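Local coordinates for putative SAM-dependent O-methyltranferase (Podospora anserina, PDB 4YMH) that transfers methyl groups from S-adenosylmethionine to hydroxyl oxygens, as a member of the cation-dependent O-methyltransferase family, at the interface of chains A and B. Sequence-based numbering; all coordinates share one arbitrary frame. Chains: chain A/B, Putative SAM-dependent O-methyltranferase.

Contact 1: the interface of chains A and B. Residues chain A 64, 166, 168, 232, 235, 238; chain B 59, 62-63, 65.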
ATOM      1  N   ARG A  64      -4.942 -11.114  -3.103  1.00 21.96           N
ATOM      2  CA  ARG A  64      -3.900 -11.794  -3.881  1.00 23.27           C
ATOM      3  C   ARG A  64      -4.104 -13.306  -3.951  1.00 26.08           C
ATOM      4  O   ARG A  64      -3.541 -13.979  -4.825  1.00 23.31           O
ATOM      5  CB  ARG A  64      -2.513 -11.508  -3.292  1.00 21.82           C
ATOM      6  CG  ARG A  64      -2.160 -10.031  -3.143  1.00 20.54           C
ATOM      7  CD  ARG A  64      -0.704  -9.880  -2.695  1.00 15.26           C
ATOM      8  NE  ARG A  64       0.232 -10.411  -3.676  1.00 20.19           N
ATOM      9  CZ  ARG A  64       0.833  -9.658  -4.596  1.00 17.58           C
ATOM     10  NH1 ARG A  64       0.582  -8.357  -4.646  1.00 18.45           N
ATOM     11  NH2 ARG A  64       1.664 -10.201  -5.468  1.00 18.03           N
ATOM     12  N   ASN A 166       5.106 -14.837  -9.278  1.00 21.39           N
ATOM     13  CA  ASN A 166       4.205 -13.706  -9.101  1.00 23.71           C
ATOM     14  C   ASN A 166       4.023 -13.298  -7.642  1.00 22.83           C
ATOM     15  O   ASN A 166       3.119 -12.530  -7.303  1.00 22.38           O
ATOM     16  CB  ASN A 166       2.841 -14.026  -9.719  1.00 38.24           C
ATOM     17  CG  ASN A 166       2.914 -14.219 -11.227  1.00 48.24           C
ATOM     18  OD1 ASN A 166       3.624 -13.493 -11.929  1.00 52.09           O
ATOM     19  ND2 ASN A 166       2.179 -15.205 -11.730  1.00 51.65           N
ATOM     20  N   ILE A 168       5.029 -11.775  -3.697  1.00 21.09           N
ATOM     21  CA  ILE A 168       5.525 -10.520  -3.154  1.00 18.34           C
ATOM     22  C   ILE A 168       6.116 -10.734  -1.768  1.00 18.64           C
ATOM     23  O   ILE A 168       5.648 -11.572  -0.986  1.00 20.78           O
ATOM     24  CB  ILE A 168       4.406  -9.454  -3.088  1.00 17.60           C
ATOM     25  CG1 ILE A 168       4.983  -8.053  -2.921  1.00 22.40           C
ATOM     26  CG2 ILE A 168       3.377  -9.785  -2.003  1.00 20.47           C
ATOM     27  CD1 ILE A 168       3.921  -6.970  -3.055  1.00 20.76           C
ATOM     28  N   ARG A 232       9.332  -7.553  -5.466  1.00 17.32           N
ATOM     29  CA  ARG A 232       8.864  -8.570  -6.415  1.00 17.57           C
ATOM     30  C   ARG A 232      10.005  -8.949  -7.339  1.00 19.12           C
ATOM     31  O   ARG A 232      10.976  -8.213  -7.454  1.00 18.08           O
ATOM     32  CB  ARG A 232       7.662  -8.065  -7.235  1.00 19.65           C
ATOM     33  CG  ARG A 232       7.987  -6.906  -8.167  1.00 19.20           C
ATOM     34  CD  ARG A 232       6.780  -6.427  -9.003  1.00 22.26           C
ATOM     35  NE  ARG A 232       6.379  -7.407 -10.017  1.00 23.03           N
ATOM     36  CZ  ARG A 232       6.812  -7.417 -11.279  1.00 24.55           C
ATOM     37  NH1 ARG A 232       7.665  -6.489 -11.715  1.00 27.84           N
ATOM     38  NH2 ARG A 232       6.392  -8.359 -12.112  1.00 28.48           N
ATOM     39  N   ASP A 235      10.147  -8.456 -14.029  1.00 25.56           N
ATOM     40  CA  ASP A 235       9.473  -9.262 -15.049  1.00 30.64           C
ATOM     41  C   ASP A 235      10.429 -10.282 -15.671  1.00 29.98           C
ATOM     42  O   ASP A 235      10.115 -11.472 -15.776  1.00 35.03           O
ATOM     43  CB  ASP A 235       8.882  -8.376 -16.156  1.00 38.05           C
ATOM     44  CG  ASP A 235       7.628  -7.626 -15.715  1.00 43.17           C
ATOM     45  OD1 ASP A 235       7.023  -8.011 -14.691  1.00 42.54           O
ATOM     46  OD2 ASP A 235       7.244  -6.655 -16.410  1.00 44.86           O
ATOM     47  N   GLN A 238      11.848 -13.470 -13.390  1.00 25.33           N
ATOM     48  CA  GLN A 238      10.975 -14.587 -13.041  1.00 27.08           C
ATOM     49  C   GLN A 238      11.461 -15.850 -13.739  1.00 30.02           C
ATOM     50  O   GLN A 238      11.893 -15.809 -14.895  1.00 29.04           O
ATOM     51  CB  GLN A 238       9.522 -14.285 -13.418  1.00 31.90           C
ATOM     52  CG  GLN A 238       8.943 -13.089 -12.674  1.00 34.87           C
ATOM     53  CD  GLN A 238       7.553 -12.705 -13.159  1.00 41.78           C
ATOM     54  OE1 GLN A 238       7.032 -13.275 -14.118  1.00 46.47           O
ATOM     55  NE2 GLN A 238       6.955 -11.725 -12.502  1.00 44.13           N
TER
ATOM     56  N   PHE B  59       4.912  -0.132 -10.167  1.00 16.15           N
ATOM     57  CA  PHE B  59       5.032  -1.374  -9.388  1.00 14.95           C
ATOM     58  C   PHE B  59       3.703  -2.131  -9.328  1.00 16.55           C
ATOM     59  O   PHE B  59       3.654  -3.344  -9.562  1.00 15.39           O
ATOM     60  CB  PHE B  59       5.526  -1.063  -7.949  1.00 14.00           C
ATOM     61  CG  PHE B  59       5.854  -2.296  -7.134  1.00 15.65           C
ATOM     62  CD1 PHE B  59       4.845  -3.057  -6.548  1.00 19.37           C
ATOM     63  CD2 PHE B  59       7.174  -2.694  -6.957  1.00 20.88           C
ATOM     64  CE1 PHE B  59       5.149  -4.203  -5.796  1.00 20.74           C
ATOM     65  CE2 PHE B  59       7.481  -3.824  -6.204  1.00 21.44           C
ATOM     66  CZ  PHE B  59       6.468  -4.579  -5.631  1.00 19.68           C
ATOM     67  N   ARG B  62       2.774  -3.640 -12.696  1.00 18.03           N
ATOM     68  CA  ARG B  62       3.656  -4.761 -13.037  1.00 19.91           C
ATOM     69  C   ARG B  62       3.347  -6.005 -12.205  1.00 18.46           C
ATOM     70  O   ARG B  62       3.441  -7.139 -12.681  1.00 19.33           O
ATOM     71  CB  ARG B  62       5.118  -4.376 -12.846  1.00 23.15           C
ATOM     72  CG  ARG B  62       5.651  -3.477 -13.935  1.00 25.65           C
ATOM     73  CD  ARG B  62       7.139  -3.205 -13.762  1.00 34.31           C
ATOM     74  NE  ARG B  62       7.676  -2.468 -14.901  1.00 41.08           N
ATOM     75  CZ  ARG B  62       8.814  -1.780 -14.877  1.00 48.56           C
ATOM     76  NH1 ARG B  62       9.538  -1.721 -13.762  1.00 46.32           N
ATOM     77  NH2 ARG B  62       9.219  -1.140 -15.964  1.00 53.18           N
ATOM     78  N   ASP B  63       3.009  -5.771 -10.950  1.00 17.59           N
ATOM     79  CA  ASP B  63       2.685  -6.833  -9.999  1.00 18.14           C
ATOM     80  C   ASP B  63       1.343  -7.502 -10.327  1.00 17.13           C
ATOM     81  O   ASP B  63       1.260  -8.724 -10.482  1.00 19.43           O
ATOM     82  CB  ASP B  63       2.677  -6.239  -8.585  1.00 17.46           C
ATOM     83  CG  ASP B  63       2.355  -7.253  -7.493  1.00 19.85           C
ATOM     84  OD1 ASP B  63       2.615  -8.460  -7.663  1.00 20.69           O
ATOM     85  OD2 ASP B  63       1.860  -6.814  -6.430  1.00 19.87           O
ATOM     86  N   LYS B  65      -0.621  -7.170 -12.992  1.00 22.67           N
ATOM     87  CA  LYS B  65      -0.774  -7.511 -14.383  1.00 24.43           C
ATOM     88  C   LYS B  65      -2.214  -7.418 -14.896  1.00 20.38           C
ATOM     89  O   LYS B  65      -2.753  -8.362 -15.358  1.00 19.53           O
ATOM     90  CB  LYS B  65      -0.220  -8.910 -14.625  1.00 28.07           C
ATOM     91  CG  LYS B  65       1.263  -9.001 -14.496  1.00 32.77           C
ATOM     92  CD  LYS B  65       1.721 -10.424 -14.513  1.00 41.11           C
ATOM     93  CE  LYS B  65       3.203 -10.440 -14.272  1.00 52.54           C
ATOM     94  NZ  LYS B  65       3.873  -9.803 -15.428  1.00 57.21           N
TER
HETATM   95  O   HOH W   1       4.847  -9.471  -8.853  1.00 31.64           O
HETATM   96  O   HOH W   2       3.968 -10.276 -11.155  1.00 36.37           O

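Contact 2: the interface of chains A and B. Residues chain A 175, 177-178, 181, 185, 188, 226; chain B 6-8, 12, 16.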
ATOM      1  N   PHE A 175      11.055   1.728   8.409  1.00 16.26           N
ATOM      2  CA  PHE A 175      11.417   3.100   8.786  1.00 15.41           C
ATOM      3  C   PHE A 175      12.079   3.195  10.159  1.00 16.62           C
ATOM      4  O   PHE A 175      12.696   4.208  10.471  1.00 19.57           O
ATOM      5  CB  PHE A 175      10.185   4.007   8.805  1.00 16.58           C
ATOM      6  CG  PHE A 175       9.703   4.428   7.436  1.00 16.22           C
ATOM      7  CD1 PHE A 175      10.471   4.203   6.300  1.00 15.12           C
ATOM      8  CD2 PHE A 175       8.486   5.068   7.299  1.00 15.26           C
ATOM      9  CE1 PHE A 175      10.021   4.614   5.049  1.00 12.88           C
ATOM     10  CE2 PHE A 175       8.027   5.471   6.045  1.00 18.32           C
ATOM     11  CZ  PHE A 175       8.795   5.245   4.926  1.00 17.28           C
ATOM     12  N   ARG A 177      10.663   3.799  12.957  1.00 17.82           N
ATOM     13  CA  ARG A 177      10.028   4.986  13.539  1.00 17.74           C
ATOM     14  C   ARG A 177      10.453   6.297  12.877  1.00 19.28           C
ATOM     15  O   ARG A 177      10.094   7.384  13.345  1.00 21.89           O
ATOM     16  CB  ARG A 177      10.312   5.042  15.044  1.00 24.33           C
ATOM     17  CG  ARG A 177       9.961   3.751  15.783  1.00 25.31           C
ATOM     18  CD  ARG A 177       8.474   3.508  15.770  1.00 27.24           C
ATOM     19  NE  ARG A 177       8.072   2.627  16.867  1.00 33.49           N
ATOM     20  CZ  ARG A 177       7.756   1.342  16.738  1.00 36.73           C
ATOM     21  NH1 ARG A 177       7.783   0.756  15.548  1.00 37.46           N
ATOM     22  NH2 ARG A 177       7.401   0.641  17.811  1.00 34.73           N
ATOM     23  N   GLY A 178      11.206   6.191  11.788  1.00 15.99           N
ATOM     24  CA  GLY A 178      11.755   7.345  11.103  1.00 17.17           C
ATOM     25  C   GLY A 178      13.271   7.352  11.179  1.00 16.71           C
ATOM     26  O   GLY A 178      13.935   8.013  10.401  1.00 16.04           O
ATOM     27  N   ILE A 181      15.782   6.762   8.209  1.00 14.46           N
ATOM     28  CA  ILE A 181      16.084   7.884   7.328  1.00 15.20           C
ATOM     29  C   ILE A 181      17.175   8.782   7.946  1.00 19.65           C
ATOM     30  O   ILE A 181      18.100   9.228   7.270  1.00 17.62           O
ATOM     31  CB  ILE A 181      14.806   8.707   7.005  1.00 19.76           C
ATOM     32  CG1 ILE A 181      13.772   7.835   6.293  1.00 17.95           C
ATOM     33  CG2 ILE A 181      15.159   9.913   6.113  1.00 18.58           C
ATOM     34  CD1 ILE A 181      12.865   7.009   7.233  1.00 17.80           C
ATOM     35  N   CYS A 185      14.990  12.155  12.764  1.00 20.30           N
ATOM     36  CA  CYS A 185      13.701  12.121  12.080  1.00 18.56           C
ATOM     37  C   CYS A 185      12.527  11.653  12.956  1.00 22.84           C
ATOM     38  O   CYS A 185      11.421  11.470  12.451  1.00 22.90           O
ATOM     39  CB  CYS A 185      13.807  11.238  10.833  1.00 20.01           C
ATOM     40  SG  CYS A 185      14.787  11.986   9.492  1.00 22.05           S
ATOM     41  N   TRP A 188       9.747  13.000  18.514  1.00 25.59           N
ATOM     42  CA  TRP A 188       8.670  12.615  19.433  1.00 28.30           C
ATOM     43  C   TRP A 188       8.976  11.319  20.168  1.00 25.83           C
ATOM     44  O   TRP A 188       8.356  11.021  21.192  1.00 25.00           O
ATOM     45  CB  TRP A 188       7.343  12.448  18.661  1.00 23.79           C
ATOM     46  CG  TRP A 188       7.488  11.462  17.541  1.00 23.04           C
ATOM     47  CD1 TRP A 188       7.914  11.727  16.264  1.00 19.44           C
ATOM     48  CD2 TRP A 188       7.254  10.048  17.598  1.00 23.16           C
ATOM     49  NE1 TRP A 188       7.952  10.564  15.529  1.00 22.76           N
ATOM     50  CE2 TRP A 188       7.550   9.521  16.324  1.00 21.83           C
ATOM     51  CE3 TRP A 188       6.820   9.175  18.604  1.00 27.11           C
ATOM     52  CZ2 TRP A 188       7.422   8.167  16.028  1.00 23.98           C
ATOM     53  CZ3 TRP A 188       6.691   7.833  18.307  1.00 25.74           C
ATOM     54  CH2 TRP A 188       6.997   7.340  17.033  1.00 26.70           C
ATOM     55  N   ASP A 226       4.821   1.708   9.610  1.00 16.45           N
ATOM     56  CA  ASP A 226       6.187   2.032  10.045  1.00 18.06           C
ATOM     57  C   ASP A 226       7.166   1.782   8.887  1.00 20.07           C
ATOM     58  O   ASP A 226       8.332   1.458   9.088  1.00 20.02           O
ATOM     59  CB  ASP A 226       6.559   1.207  11.292  1.00 17.09           C
ATOM     60  CG  ASP A 226       7.864   1.671  11.962  1.00 23.76           C
ATOM     61  OD1 ASP A 226       8.264   2.848  11.806  1.00 20.98           O
ATOM     62  OD2 ASP A 226       8.486   0.835  12.657  1.00 24.21           O
TER
ATOM     63  N   LEU B   6       2.992   7.390  11.423  1.00 18.59           N
ATOM     64  CA  LEU B   6       4.135   8.096  12.008  1.00 22.70           C
ATOM     65  C   LEU B   6       3.952   9.602  11.913  1.00 19.50           C
ATOM     66  O   LEU B   6       3.649  10.106  10.839  1.00 21.90           O
ATOM     67  CB  LEU B   6       5.439   7.706  11.306  1.00 17.86           C
ATOM     68  CG  LEU B   6       5.849   6.248  11.492  1.00 22.40           C
ATOM     69  CD1 LEU B   6       7.123   5.975  10.729  1.00 24.11           C
ATOM     70  CD2 LEU B   6       6.027   5.927  12.985  1.00 25.40           C
ATOM     71  N   PRO B   7       4.157  10.330  13.029  1.00 20.28           N
ATOM     72  CA  PRO B   7       4.016  11.781  12.917  1.00 24.63           C
ATOM     73  C   PRO B   7       5.301  12.414  12.384  1.00 25.63           C
ATOM     74  O   PRO B   7       6.367  12.117  12.900  1.00 23.25           O
ATOM     75  CB  PRO B   7       3.725  12.217  14.352  1.00 27.45           C
ATOM     76  CG  PRO B   7       4.442  11.192  15.206  1.00 27.95           C
ATOM     77  CD  PRO B   7       4.400   9.895  14.419  1.00 23.80           C
ATOM     78  N   PHE B   8       5.190  13.245  11.352  1.00 20.22           N
ATOM     79  CA  PHE B   8       6.333  13.992  10.807  1.00 21.11           C
ATOM     80  C   PHE B   8       5.985  15.471  10.676  1.00 24.65           C
ATOM     81  O   PHE B   8       4.842  15.802  10.374  1.00 26.02           O
ATOM     82  CB  PHE B   8       6.728  13.468   9.427  1.00 19.35           C
ATOM     83  CG  PHE B   8       7.234  12.057   9.419  1.00 19.84           C
ATOM     84  CD1 PHE B   8       8.399  11.720  10.089  1.00 23.89           C
ATOM     85  CD2 PHE B   8       6.576  11.081   8.692  1.00 20.48           C
ATOM     86  CE1 PHE B   8       8.876  10.422  10.067  1.00 25.02           C
ATOM     87  CE2 PHE B   8       7.056   9.782   8.661  1.00 21.81           C
ATOM     88  CZ  PHE B   8       8.203   9.455   9.353  1.00 19.10           C
ATOM     89  N   THR B  12      10.593  17.028   7.653  1.00 19.04           N
ATOM     90  CA  THR B  12      10.877  15.610   7.827  1.00 22.13           C
ATOM     91  C   THR B  12      10.020  14.727   6.918  1.00 17.41           C
ATOM     92  O   THR B  12      10.512  13.753   6.366  1.00 18.35           O
ATOM     93  CB  THR B  12      10.663  15.175   9.287  1.00 23.69           C
ATOM     94  OG1 THR B  12      11.390  16.056  10.152  1.00 25.49           O
ATOM     95  CG2 THR B  12      11.150  13.751   9.486  1.00 23.48           C
ATOM     96  N   VAL B  16      11.654  12.049   4.312  1.00 19.95           N
ATOM     97  CA  VAL B  16      11.308  10.636   4.278  1.00 15.98           C
ATOM     98  C   VAL B  16      10.787  10.259   2.896  1.00 18.17           C
ATOM     99  O   VAL B  16      11.122   9.200   2.371  1.00 18.51           O
ATOM    100  CB  VAL B  16      10.271  10.276   5.363  1.00 14.95           C
ATOM    101  CG1 VAL B  16       9.869   8.815   5.239  1.00 20.74           C
ATOM    102  CG2 VAL B  16      10.877  10.558   6.758  1.00 16.33           C
TER
HETATM  103  O   HOH W   3       8.895  12.638  13.252  1.00 23.21           O
HETATM  104  O   HOH W   4       8.391   9.575  13.090  1.00 27.82           O

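Contact 1: the interface of chains A and B
A charge-rich patch of a two-fold symmetric interface joins two copies of this class I, cation-dependent O-methyltransferase; it probably serves dimer formation, although the crystal alone does not prove it. The end of helix 51-64 of chain B packs against strands 167-171 and 228-233 of chain A, whose own last turn of helix 51-64 joins in through A:Arg64. A:Arg64 and B:Asp63 meet tip to tip in a bidentate salt bridge, their planes 17° apart. NH1 of A:Arg64 donates to OD2 of the B:Asp63 carboxylate at 2.7 Å, almost straight, and NH2 to OD1 at 3.0 Å, each oxygen offering its syn lone pair. B:Asp63 holds CG anti to its backbone N (chi1 -180°), while A:Arg64 bends at chi3; CG2 of A:Ile168 backs the guanidinium over the centre of one face. A:Arg232, its CG wedged between backbone N and carbonyl carbon (chi1 66°), runs antiparallel past B:Phe59, with CG 3.7 Å from ring atom CE2. Its guanidinium stands nearly perpendicular to that ring and takes B:Arg62 CB over one face, toward the rim. In its plane, A:Arg232 NH2 binds A:Asp235 OD1 at 2.7 Å, which, with the in-plane waters, helps set its rotation. NE of A:Arg232 reaches water 1 at 2.8 Å, and NH2 reaches water 2, which meets B:Asp63 O. Water 1 continues to OD1 of B:Asp63 at 2.7 Å, so an arginine and a water hold this oxygen. An alanine in place of A:Arg232 would probably loosen the packing on B:Phe59, break the water links to B:Asp63 and leave A:Asp235 without this partner. B:Lys65 NZ meets A:Asp235 OD1 tip to tip in a long, 3.7 Å salt bridge.

Contact 2: the interface of chains A and B
The indole of A:Trp188 carries B:Pro7 on one face: CG of the proline ring sits 3.5 Å from the centroid of the five-membered ring in a CH-pi contact, while waters 3 and 4 lie in plane at the indole edge. B:Phe8 has B:Val16 CG2, from its own chain, over one face and the carbonyl oxygen of A:Cys185 at its edge, 3.6 Å from CE1. A:Phe175 receives B:Leu6 CD1 at its edge, in plane. This largely apolar patch lodges the N-terminal segment and helix 10-22 of chain B against chain A loops around the 3-10 helix 176-178, and is likely to support dimerisation. The indole of A:Trp188, its CG tucked on the side shared by backbone N and carbonyl carbon (chi1 56°), crosses B:Pro7 at about a right angle. CD1 of B:Leu6 also lies 3.5 Å from OD1 of A:Asp226, while CD2 goes to CZ2 of A:Trp188. B:Val16, with CG1 anti to its backbone N (chi1 176°), puts that methyl 3.7 Å from CZ of A:Phe175 and turns CG2 towards A:Ile181. Bonds to A:Arg177 position the carboxylate on which B:Leu6 packs: A:Asp226 OD1 accepts the backbone N of A:Arg177 at 2.8 Å through its syn lone pair, and the salt-bridging NH1 meets OD2 from above its plane. No N or O of one chain comes close enough to bond to the other here, so water carries the polar link: water 3 joins A:Cys185 O to B:Pro7 O, and water 4, which meets water 3 and B:Pro7 O, is 2.7 Å from the indole NE1 of A:Trp188 and 2.8 Å from A:Arg177 O.

Contact 1 and contact 2 lie on the same two-fold interface, with the centres of their C-alpha atoms about 28 Å apart, and no residue takes part in both. They are tied through chain A: strand 228-233 of contact 1 follows closely after A:Asp226 of contact 2, and strand 167-171 leads towards A:Phe175. Contact 1 uses helix 51-64 of both chains, whereas contact 2 takes the N-terminal segment and helix 10-22 of chain B. Since each has a twin with the chains exchanged, a charged patch and a mainly apolar one may together restrain the subunits' relative orientation, if this dimer is the biological one.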